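Local coordinates for beta chain (Acipenser persicus, PDB 6IYH), which probably carries oxygen in the blood as the beta subunit of a four-chain haemoglobin, using a haem whose iron is bound by water here, at residues G45-A50 / A54-V59; V32-T37 / F105-S110; E20-Q25 / T65-V70. All coordinates share one frame; numbering follows the deposited sequence.

Contact 1. Residues G45-A50 / A54-V59; sequences GNISDA and AGNAQV
Asn-56 OD1 accepts from two backbone amides of the first turn of helix 57-75, one of them weakly. Val-59 N donates to Asn-56 OD1 at 3.2 Å, from above the amide plane, and Gln-58 N gives the weaker bond. This is an N-cap. The other end of the same amide faces segment 45-50. Asn-56 ND2 donates its main bond to Phe-44 O, and makes a weak, long one to Asn-46 O (3.5 Å). With CG anti to the backbone N (chi1 -173°), the amide points across the gap. Ile-47 CG2 lies 3.6 Å from Asn-56 ND2 and 3.9 Å from Val-59 CG2, crossing both at a slant. In globin terms this is the link from the CD region through the short D helix into the E helix. Helix 50-55 starts here, with Asp-49 at its N-cap and OD1 on Ala-52 N. Ala-54 N donates to Ala-50 O at 2.9 Å, an i to i+4 helical bond. Asn-46 OD1 forms an Asx turn with Ser-48 N and also takes Ser-48 OG in the carbonyl plane, at 2.8 Å. The Val-59 side chain also packs on Leu-27, Val-28 and Leu-31 of helix 19-33.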
loop_
_atom_site.group_PDB
_atom_site.type_symbol
_atom_site.label_atom_id
_atom_site.label_comp_id
_atom_site.label_asym_id
_atom_site.label_seq_id
_atom_site.Cartn_x
_atom_site.Cartn_y
_atom_site.Cartn_z
ATOM N N GLY B 45 -17.292 14.693 17.634
ATOM C CA GLY B 45 -17.415 16.106 17.495
ATOM C C GLY B 45 -16.320 16.673 16.643
ATOM O O GLY B 45 -15.902 16.074 15.621
ATOM N N ASN B 46 -15.836 17.835 17.045
ATOM C CA ASN B 46 -14.863 18.531 16.297
ATOM C C ASN B 46 -13.475 17.900 16.488
ATOM O O ASN B 46 -12.878 17.934 17.559
ATOM C CB ASN B 46 -14.832 20.021 16.627
ATOM C CG ASN B 46 -13.770 20.770 15.814
ATOM O OD1 ASN B 46 -13.377 20.354 14.678
ATOM N ND2 ASN B 46 -13.255 21.866 16.402
ATOM N N ILE B 47 -13.024 17.256 15.410
ATOM C CA ILE B 47 -11.705 16.635 15.369
ATOM C C ILE B 47 -10.995 17.083 14.111
ATOM O O ILE B 47 -10.237 16.286 13.513
ATOM C CB ILE B 47 -11.778 15.113 15.483
ATOM C CG1 ILE B 47 -12.734 14.545 14.453
ATOM C CG2 ILE B 47 -12.270 14.711 16.889
ATOM C CD1 ILE B 47 -12.821 13.033 14.373
ATOM N N SER B 48 -11.178 18.357 13.719
ATOM C CA SER B 48 -10.699 18.826 12.417
ATOM C C SER B 48 -9.383 19.579 12.475
ATOM O O SER B 48 -8.930 20.009 11.425
ATOM C CB SER B 48 -11.734 19.757 11.763
ATOM O OG SER B 48 -11.799 20.953 12.505
ATOM N N ASP B 49 -8.792 19.824 13.647
ATOM C CA ASP B 49 -7.491 20.434 13.739
ATOM C C ASP B 49 -6.741 19.883 14.927
ATOM O O ASP B 49 -7.370 19.313 15.836
ATOM C CB ASP B 49 -7.573 21.958 13.829
ATOM C CG ASP B 49 -8.288 22.457 15.067
ATOM O OD1 ASP B 49 -7.656 22.575 16.143
ATOM O OD2 ASP B 49 -9.492 22.760 14.903
ATOM N N ALA B 50 -5.411 19.999 14.887
ATOM C CA ALA B 50 -4.547 19.366 15.903
ATOM C C ALA B 50 -4.857 19.676 17.350
ATOM O O ALA B 50 -4.800 18.802 18.257
ATOM C CB ALA B 50 -3.058 19.682 15.586
ATOM N N ALA B 54 -6.201 16.942 20.029
ATOM C CA ALA B 54 -5.395 16.618 21.204
ATOM C C ALA B 54 -6.085 16.866 22.491
ATOM O O ALA B 54 -5.859 16.193 23.448
ATOM C CB ALA B 54 -4.084 17.421 21.154
ATOM N N GLY B 55 -6.989 17.828 22.519
ATOM C CA GLY B 55 -7.729 18.048 23.771
ATOM C C GLY B 55 -9.055 17.395 23.894
ATOM O O GLY B 55 -9.756 17.586 24.897
ATOM N N ASN B 56 -9.480 16.662 22.868
ATOM C CA ASN B 56 -10.791 16.070 22.864
ATOM C C ASN B 56 -10.889 14.835 23.792
ATOM O O ASN B 56 -10.351 13.766 23.522
ATOM C CB ASN B 56 -11.140 15.714 21.400
ATOM C CG ASN B 56 -12.547 15.250 21.227
ATOM O OD1 ASN B 56 -13.033 14.438 21.956
ATOM N ND2 ASN B 56 -13.194 15.715 20.187
ATOM N N ALA B 57 -11.742 14.945 24.821
ATOM C CA ALA B 57 -11.972 13.844 25.783
ATOM C C ALA B 57 -12.421 12.539 25.173
ATOM O O ALA B 57 -12.022 11.490 25.640
ATOM C CB ALA B 57 -12.965 14.314 26.886
ATOM N N GLN B 58 -13.222 12.576 24.111
ATOM C CA GLN B 58 -13.651 11.381 23.433
ATOM C C GLN B 58 -12.558 10.724 22.661
ATOM O O GLN B 58 -12.537 9.506 22.629
ATOM C CB GLN B 58 -14.850 11.611 22.528
ATOM C CG GLN B 58 -16.024 11.955 23.412
ATOM C CD GLN B 58 -17.215 12.365 22.616
ATOM O OE1 GLN B 58 -17.989 11.504 22.212
ATOM N NE2 GLN B 58 -17.432 13.712 22.451
ATOM N N VAL B 59 -11.686 11.540 22.098
ATOM C CA VAL B 59 -10.489 10.930 21.457
ATOM C C VAL B 59 -9.660 10.177 22.498
ATOM O O VAL B 59 -9.207 9.052 22.280
ATOM C CB VAL B 59 -9.673 12.014 20.767
ATOM C CG1 VAL B 59 -8.383 11.416 20.196
ATOM C CG2 VAL B 59 -10.472 12.561 19.600
#

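Contact 2. Residues V32-T37 / F105-S110; sequences VVYPWT and FGDCLS. With HEM (protoporphyrin IX containing Fe), chain D; PGO (S-1,2-propanediol), chain E.
Tyr-34 presents its ring edge to Cys-108. Tyr-34 CE2 lies 3.8 Å from Cys-108 SG, and the sulfur sits almost in the ring plane, 84° off the normal. This is an edge-on sulfur-aromatic contact. The Tyr-34 ring reaches across because CG stands anti to the carbonyl carbon, beside the backbone N (chi1 -53°). Around the ring, Trp-36 CZ2 also lies at the edge, Val-33 CG1 rests on one face near the rim, and His-104 stacks with it.

The hydroxyl does not meet Asp-107 directly. Tyr-34 OH is 4.3 Å from Asp-107 OD2, and one water spans the gap. It lies 2.5 Å from Tyr-34 OH and donates to Asp-107 OD2 at 2.6 Å. The carboxylate also takes both hydroxyls of a propanediol, probably from the crystallisation liquor.

The backbone at the corner is fixed as well. Tyr-34 O accepts from Thr-37 OG1 (2.7 Å) and Thr-37 N (2.9 Å), which come from opposite faces of its plane. Thr-37 CB lies 3.9 Å from the haem vinyl carbon CBC. On the other segment, Phe-105 CD2 meets the second vinyl at CBB, 3.7 Å away, with the ring oblique to it.

Two other chains of the assembly also reach this region, and Val-33 O accepts a hydrogen bond from a basic side chain of one of them. The whole is the globin corner between the B and C helices, set against the G helix beside the vinyl side of the haem pocket.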
loop_
_atom_site.group_PDB
_atom_site.type_symbol
_atom_site.label_atom_id
_atom_site.label_comp_id
_atom_site.label_asym_id
_atom_site.label_seq_id
_atom_site.Cartn_x
_atom_site.Cartn_y
_atom_site.Cartn_z
ATOM N N VAL B 32 -4.320 13.351 13.284
ATOM C CA VAL B 32 -3.578 14.499 12.780
ATOM C C VAL B 32 -2.785 14.111 11.513
ATOM O O VAL B 32 -2.805 14.910 10.502
ATOM C CB VAL B 32 -2.632 15.105 13.857
ATOM C CG1 VAL B 32 -1.671 16.132 13.226
ATOM C CG2 VAL B 32 -3.487 15.692 14.985
ATOM N N VAL B 33 -2.063 12.996 11.531
ATOM C CA VAL B 33 -1.165 12.702 10.464
ATOM C C VAL B 33 -1.919 12.182 9.227
ATOM O O VAL B 33 -1.479 12.359 8.086
ATOM C CB VAL B 33 -0.069 11.709 10.935
ATOM C CG1 VAL B 33 0.843 11.199 9.838
ATOM C CG2 VAL B 33 0.751 12.302 12.085
ATOM N N TYR B 34 -2.978 11.395 9.468
ATOM C CA TYR B 34 -3.811 10.814 8.395
ATOM C C TYR B 34 -5.211 11.351 8.540
ATOM O O TYR B 34 -6.138 10.608 8.851
ATOM C CB TYR B 34 -3.751 9.313 8.584
ATOM C CG TYR B 34 -2.355 8.772 8.654
ATOM C CD1 TYR B 34 -1.570 8.537 7.489
ATOM C CD2 TYR B 34 -1.744 8.540 9.894
ATOM C CE1 TYR B 34 -0.259 8.015 7.602
ATOM C CE2 TYR B 34 -0.452 8.081 9.968
ATOM C CZ TYR B 34 0.274 7.775 8.850
ATOM O OH TYR B 34 1.632 7.303 9.014
ATOM N N PRO B 35 -5.407 12.610 8.189
ATOM C CA PRO B 35 -6.676 13.278 8.670
ATOM C C PRO B 35 -7.980 12.836 8.040
ATOM O O PRO B 35 -9.091 13.036 8.586
ATOM C CB PRO B 35 -6.375 14.762 8.442
ATOM C CG PRO B 35 -5.319 14.821 7.432
ATOM C CD PRO B 35 -4.460 13.615 7.697
ATOM N N TRP B 36 -7.853 12.121 6.945
ATOM C CA TRP B 36 -8.977 11.456 6.345
ATOM C C TRP B 36 -9.614 10.441 7.225
ATOM O O TRP B 36 -10.805 10.212 7.098
ATOM C CB TRP B 36 -8.627 10.854 5.025
ATOM C CG TRP B 36 -7.420 9.955 5.017
ATOM C CD1 TRP B 36 -7.394 8.606 5.281
ATOM C CD2 TRP B 36 -6.088 10.336 4.743
ATOM N NE1 TRP B 36 -6.136 8.145 5.175
ATOM C CE2 TRP B 36 -5.301 9.172 4.853
ATOM C CE3 TRP B 36 -5.457 11.561 4.457
ATOM C CZ2 TRP B 36 -3.979 9.169 4.594
ATOM C CZ3 TRP B 36 -4.142 11.563 4.239
ATOM C CH2 TRP B 36 -3.391 10.377 4.357
ATOM N N THR B 37 -8.863 9.919 8.201
ATOM C CA THR B 37 -9.421 9.012 9.129
ATOM C C THR B 37 -10.463 9.644 10.038
ATOM O O THR B 37 -11.218 8.893 10.626
ATOM C CB THR B 37 -8.311 8.337 10.025
ATOM O OG1 THR B 37 -7.587 9.310 10.785
ATOM C CG2 THR B 37 -7.322 7.535 9.125
ATOM N N PHE B 105 -2.357 3.202 11.844
ATOM C CA PHE B 105 -2.449 3.218 13.278
ATOM C C PHE B 105 -1.262 2.460 13.949
ATOM O O PHE B 105 -0.716 2.935 14.930
ATOM C CB PHE B 105 -3.765 2.647 13.807
ATOM C CG PHE B 105 -3.852 2.737 15.291
ATOM C CD1 PHE B 105 -4.178 3.916 15.906
ATOM C CD2 PHE B 105 -3.394 1.692 16.099
ATOM C CE1 PHE B 105 -4.291 4.010 17.267
ATOM C CE2 PHE B 105 -3.425 1.786 17.474
ATOM C CZ PHE B 105 -3.865 2.928 18.082
ATOM N N GLY B 106 -0.873 1.339 13.399
ATOM C CA GLY B 106 0.234 0.577 13.934
ATOM C C GLY B 106 1.488 1.402 13.889
ATOM O O GLY B 106 2.291 1.366 14.830
ATOM N N ASP B 107 1.701 2.133 12.771
ATOM C CA ASP B 107 2.858 3.010 12.718
ATOM C C ASP B 107 2.826 4.045 13.808
ATOM O O ASP B 107 3.901 4.374 14.411
ATOM C CB ASP B 107 2.946 3.723 11.349
ATOM C CG ASP B 107 3.332 2.786 10.175
ATOM O OD1 ASP B 107 3.796 1.649 10.399
ATOM O OD2 ASP B 107 3.261 3.333 8.997
ATOM N N CYS B 108 1.649 4.636 14.087
ATOM C CA CYS B 108 1.549 5.671 15.094
ATOM C C CYS B 108 1.842 5.043 16.460
ATOM O O CYS B 108 2.507 5.644 17.274
ATOM C CB CYS B 108 0.197 6.334 15.163
ATOM S SG CYS B 108 -0.181 7.327 13.673
ATOM N N LEU B 109 1.402 3.817 16.665
ATOM C CA LEU B 109 1.626 3.139 17.979
ATOM C C LEU B 109 3.093 2.870 18.202
ATOM O O LEU B 109 3.629 3.199 19.303
ATOM C CB LEU B 109 0.792 1.857 18.045
ATOM C CG LEU B 109 1.056 1.024 19.307
ATOM C CD1 LEU B 109 0.789 1.795 20.548
ATOM C CD2 LEU B 109 0.241 -0.267 19.274
ATOM N N SER B 110 3.792 2.370 17.174
ATOM C CA SER B 110 5.252 2.162 17.306
ATOM C C SER B 110 6.001 3.449 17.623
ATOM O O SER B 110 6.886 3.490 18.476
ATOM C CB SER B 110 5.823 1.487 16.062
ATOM O OG SER B 110 7.162 1.164 16.221
HETATM C CHA HEM D . -14.166 0.999 17.490
HETATM C CHB HEM D . -10.147 -1.523 18.226
HETATM C CHC HEM D . -8.188 0.627 14.336
HETATM C CHD HEM D . -12.301 3.019 13.548
HETATM C C1A HEM D . -13.227 0.116 17.970
HETATM C C2A HEM D . -13.408 -0.607 19.190
HETATM C C3A HEM D . -12.295 -1.286 19.410
HETATM C C4A HEM D . -11.384 -0.984 18.363
HETATM C CMA HEM D . -12.016 -2.217 20.591
HETATM C CAA HEM D . -14.637 -0.644 20.079
HETATM C CBA HEM D . -15.497 -1.842 19.684
HETATM C CGA HEM D . -16.754 -2.015 20.525
HETATM O O1A HEM D . -17.688 -1.188 20.491
HETATM O O2A HEM D . -16.887 -3.011 21.258
HETATM C C1B HEM D . -9.233 -1.146 17.220
HETATM C C2B HEM D . -7.905 -1.682 17.088
HETATM C C3B HEM D . -7.346 -1.010 16.040
HETATM C C4B HEM D . -8.389 -0.176 15.457
HETATM C CMB HEM D . -7.145 -2.670 17.988
HETATM C CAB HEM D . -6.003 -1.078 15.425
HETATM C CBB HEM D . -4.936 -1.626 16.034
HETATM C C1C HEM D . -9.073 1.524 13.787
HETATM C C2C HEM D . -8.880 2.384 12.640
HETATM C C3C HEM D . -10.073 3.056 12.416
HETATM C C4C HEM D . -11.040 2.542 13.390
HETATM C CMC HEM D . -7.532 2.566 12.040
HETATM C CAC HEM D . -10.420 4.127 11.448
HETATM C CBC HEM D . -9.464 4.716 10.714
HETATM C C1D HEM D . -13.114 2.681 14.644
HETATM C C2D HEM D . -14.410 3.310 14.833
HETATM C C3D HEM D . -14.979 2.729 15.899
HETATM C C4D HEM D . -13.953 1.790 16.356
HETATM C CMD HEM D . -15.060 4.343 13.910
HETATM C CAD HEM D . -16.320 3.043 16.547
HETATM C CBD HEM D . -16.052 4.340 17.367
HETATM C CGD HEM D . -17.216 4.903 18.167
HETATM O O1D HEM D . -17.427 4.548 19.341
HETATM O O2D HEM D . -17.906 5.790 17.671
HETATM N NA HEM D . -12.007 -0.120 17.496
HETATM N NB HEM D . -9.511 -0.321 16.185
HETATM N NC HEM D . -10.405 1.631 14.162
HETATM N ND HEM D . -12.816 1.721 15.554
HETATM FE FE HEM D . -11.238 0.709 15.840
HETATM C C1 PGO E . 5.322 1.375 6.736
HETATM C C2 PGO E . 5.351 0.565 8.050
HETATM C C3 PGO E . 6.114 -0.678 7.859
HETATM O O1 PGO E . 5.008 2.781 6.918
HETATM O O2 PGO E . 4.101 0.014 8.491
HETATM O O HOH W 1 1.844 5.111 7.819
HETATM O O HOH W 2 -10.425 2.326 16.869
#

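Contact 3. Residues E20-Q25 / T65-V70; sequences ESVGAQ and TVLDSV. With HEM (protoporphyrin IX containing Fe), chain D.
Leu-67 lies over the backbone of Gly-23. Leu-67 CD2 comes to 3.4 Å from Gly-23 CA, with CG of the same side chain almost as close, so the branched end of the leucine presses on bare main chain. The CA atoms of Gly-23 and Leu-67 are only 5.2 Å apart, and glycine puts no side chain between the two helices. Leu-67 CB is directed toward segment 20-25.

The second methyl turns the other way. Leu-67 CD1 meets Val-22 CG1 at 4.0 Å, and the two side chains cross at about a right angle. Leu-67 thus spans two neighbouring residues of helix 19-33, with CD2 on Gly-23 and CD1 on Val-22. Its chi1 of -97° lies well off a staggered value, which suggests some strain in fitting there. Trp-14 and Val-19 also touch Leu-67, while Leu-109 and Val-112 of helix 100-117 pack on Val-22.

This is the close crossing of the B and E helices found in the globin fold. The other side of segment 65-70 faces the haem. Val-66 CG1 lies 3.8 Å from haem C2B, and the side chains of Ser-69 and Thr-65 lie against haem methyls. Nearer the surface, the salt bridge from Glu-20 OE2 to Lys-64 NZ adds a polar tie between the two helices at the edge.

Where Leu-67 meets Gly-23 and Val-22 the contact is apolar. The hold of that patch therefore rests on van der Waals fit and burial, and the missing side chain at Gly-23 probably allows the close approach.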
loop_
_atom_site.group_PDB
_atom_site.type_symbol
_atom_site.label_atom_id
_atom_site.label_comp_id
_atom_site.label_asym_id
_atom_site.label_seq_id
_atom_site.Cartn_x
_atom_site.Cartn_y
_atom_site.Cartn_z
ATOM N N GLU B 20 -3.980 4.794 28.781
ATOM C CA GLU B 20 -4.648 6.084 28.542
ATOM C C GLU B 20 -3.748 7.071 27.785
ATOM O O GLU B 20 -4.130 7.659 26.749
ATOM C CB GLU B 20 -5.016 6.731 29.886
ATOM C CG GLU B 20 -6.180 6.039 30.525
ATOM C CD GLU B 20 -6.498 6.537 31.924
ATOM O OE1 GLU B 20 -6.199 7.710 32.237
ATOM O OE2 GLU B 20 -7.017 5.734 32.676
ATOM N N SER B 21 -2.528 7.214 28.262
ATOM C CA SER B 21 -1.600 8.082 27.656
ATOM C C SER B 21 -1.119 7.609 26.289
ATOM O O SER B 21 -1.164 8.361 25.324
ATOM C CB SER B 21 -0.453 8.298 28.591
ATOM O OG SER B 21 0.553 9.111 28.021
ATOM N N VAL B 22 -0.659 6.383 26.202
ATOM C CA VAL B 22 -0.184 5.838 24.933
ATOM C C VAL B 22 -1.340 5.731 23.943
ATOM O O VAL B 22 -1.198 6.064 22.792
ATOM C CB VAL B 22 0.486 4.460 25.137
ATOM C CG1 VAL B 22 0.705 3.654 23.853
ATOM C CG2 VAL B 22 1.780 4.715 25.905
ATOM N N GLY B 23 -2.499 5.326 24.394
ATOM C CA GLY B 23 -3.647 5.140 23.492
ATOM C C GLY B 23 -4.141 6.498 22.989
ATOM O O GLY B 23 -4.357 6.637 21.774
ATOM N N ALA B 24 -4.273 7.493 23.857
ATOM C CA ALA B 24 -4.640 8.831 23.419
ATOM C C ALA B 24 -3.606 9.364 22.407
ATOM O O ALA B 24 -3.960 9.947 21.336
ATOM C CB ALA B 24 -4.767 9.803 24.585
ATOM N N GLN B 25 -2.326 9.254 22.751
ATOM C CA GLN B 25 -1.233 9.779 21.858
ATOM C C GLN B 25 -1.264 9.126 20.489
ATOM O O GLN B 25 -1.100 9.842 19.469
ATOM C CB GLN B 25 0.128 9.656 22.440
ATOM C CG GLN B 25 0.289 10.532 23.638
ATOM C CD GLN B 25 1.625 10.377 24.325
ATOM O OE1 GLN B 25 2.665 10.116 23.671
ATOM N NE2 GLN B 25 1.648 10.718 25.627
ATOM N N THR B 65 -9.553 2.729 24.810
ATOM C CA THR B 65 -10.272 1.512 24.355
ATOM C C THR B 65 -9.424 0.688 23.373
ATOM O O THR B 65 -9.344 -0.544 23.470
ATOM C CB THR B 65 -11.655 1.919 23.786
ATOM O OG1 THR B 65 -12.457 2.550 24.823
ATOM C CG2 THR B 65 -12.408 0.750 23.171
ATOM N N VAL B 66 -8.815 1.363 22.383
ATOM C CA VAL B 66 -7.966 0.690 21.403
ATOM C C VAL B 66 -6.770 0.006 22.095
ATOM O O VAL B 66 -6.489 -1.142 21.819
ATOM C CB VAL B 66 -7.482 1.670 20.303
ATOM C CG1 VAL B 66 -6.484 0.967 19.398
ATOM C CG2 VAL B 66 -8.656 2.174 19.473
ATOM N N LEU B 67 -6.105 0.696 23.016
ATOM C CA LEU B 67 -4.945 0.146 23.664
ATOM C C LEU B 67 -5.319 -1.041 24.586
ATOM O O LEU B 67 -4.630 -2.009 24.635
ATOM C CB LEU B 67 -4.137 1.216 24.333
ATOM C CG LEU B 67 -2.969 1.730 23.532
ATOM C CD1 LEU B 67 -1.887 0.640 23.571
ATOM C CD2 LEU B 67 -3.371 2.062 22.088
ATOM N N ASP B 68 -6.473 -0.974 25.212
ATOM C CA ASP B 68 -7.028 -2.164 25.937
ATOM C C ASP B 68 -7.228 -3.363 25.076
ATOM O O ASP B 68 -6.873 -4.463 25.487
ATOM C CB ASP B 68 -8.303 -1.797 26.688
ATOM C CG ASP B 68 -8.017 -0.925 27.877
ATOM O OD1 ASP B 68 -6.836 -0.763 28.184
ATOM O OD2 ASP B 68 -8.982 -0.407 28.505
ATOM N N SER B 69 -7.654 -3.157 23.816
ATOM C CA SER B 69 -7.786 -4.204 22.817
ATOM C C SER B 69 -6.462 -4.736 22.377
ATOM O O SER B 69 -6.321 -5.903 22.147
ATOM C CB SER B 69 -8.568 -3.625 21.630
ATOM O OG SER B 69 -8.829 -4.583 20.677
ATOM N N VAL B 70 -5.451 -3.881 22.291
ATOM C CA VAL B 70 -4.094 -4.376 22.061
ATOM C C VAL B 70 -3.723 -5.297 23.227
ATOM O O VAL B 70 -3.206 -6.383 23.045
ATOM C CB VAL B 70 -3.110 -3.196 21.952
ATOM C CG1 VAL B 70 -1.677 -3.737 21.940
ATOM C CG2 VAL B 70 -3.317 -2.347 20.675
HETATM C CHA HEM D . -14.166 0.999 17.490
HETATM C CHB HEM D . -10.147 -1.523 18.226
HETATM C CHC HEM D . -8.188 0.627 14.336
HETATM C CHD HEM D . -12.301 3.019 13.548
HETATM C C1A HEM D . -13.227 0.116 17.970
HETATM C C2A HEM D . -13.408 -0.607 19.190
HETATM C C3A HEM D . -12.295 -1.286 19.410
HETATM C C4A HEM D . -11.384 -0.984 18.363
HETATM C CMA HEM D . -12.016 -2.217 20.591
HETATM C CAA HEM D . -14.637 -0.644 20.079
HETATM C CBA HEM D . -15.497 -1.842 19.684
HETATM C CGA HEM D . -16.754 -2.015 20.525
HETATM O O1A HEM D . -17.688 -1.188 20.491
HETATM O O2A HEM D . -16.887 -3.011 21.258
HETATM C C1B HEM D . -9.233 -1.146 17.220
HETATM C C2B HEM D . -7.905 -1.682 17.088
HETATM C C3B HEM D . -7.346 -1.010 16.040
HETATM C C4B HEM D . -8.389 -0.176 15.457
HETATM C CMB HEM D . -7.145 -2.670 17.988
HETATM C CAB HEM D . -6.003 -1.078 15.425
HETATM C CBB HEM D . -4.936 -1.626 16.034
HETATM C C1C HEM D . -9.073 1.524 13.787
HETATM C C2C HEM D . -8.880 2.384 12.640
HETATM C C3C HEM D . -10.073 3.056 12.416
HETATM C C4C HEM D . -11.040 2.542 13.390
HETATM C CMC HEM D . -7.532 2.566 12.040
HETATM C CAC HEM D . -10.420 4.127 11.448
HETATM C CBC HEM D . -9.464 4.716 10.714
HETATM C C1D HEM D . -13.114 2.681 14.644
HETATM C C2D HEM D . -14.410 3.310 14.833
HETATM C C3D HEM D . -14.979 2.729 15.899
HETATM C C4D HEM D . -13.953 1.790 16.356
HETATM C CMD HEM D . -15.060 4.343 13.910
HETATM C CAD HEM D . -16.320 3.043 16.547
HETATM C CBD HEM D . -16.052 4.340 17.367
HETATM C CGD HEM D . -17.216 4.903 18.167
HETATM O O1D HEM D . -17.427 4.548 19.341
HETATM O O2D HEM D . -17.906 5.790 17.671
HETATM N NA HEM D . -12.007 -0.120 17.496
HETATM N NB HEM D . -9.511 -0.321 16.185
HETATM N NC HEM D . -10.405 1.631 14.162
HETATM N ND HEM D . -12.816 1.721 15.554
HETATM FE FE HEM D . -11.238 0.709 15.840
HETATM O O HOH W 2 -10.425 2.326 16.869
#

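Overall arrangement
Contact 2 uses the end of helix 19-33 and contact 3 its first part; helix 57-75 enters contacts 1 and 3. The centres lie about 13 to 15 Å apart. Contacts 2 and 3 touch: Phe-105 packs on Val-66 and Leu-67, and Leu-109 on Leu-67. Contacts 1 and 2 meet where Ala-50 lies on Val-32. Along the chain, contact 1 falls wholly between the two segments of contact 2, and likewise of contact 3. The segments of contacts 2 and 3 alternate. Contacts 2 and 3 both border the haem. Together they tie the B, E and G helices of the globin fold around the pocket, with the CD corner at its margin.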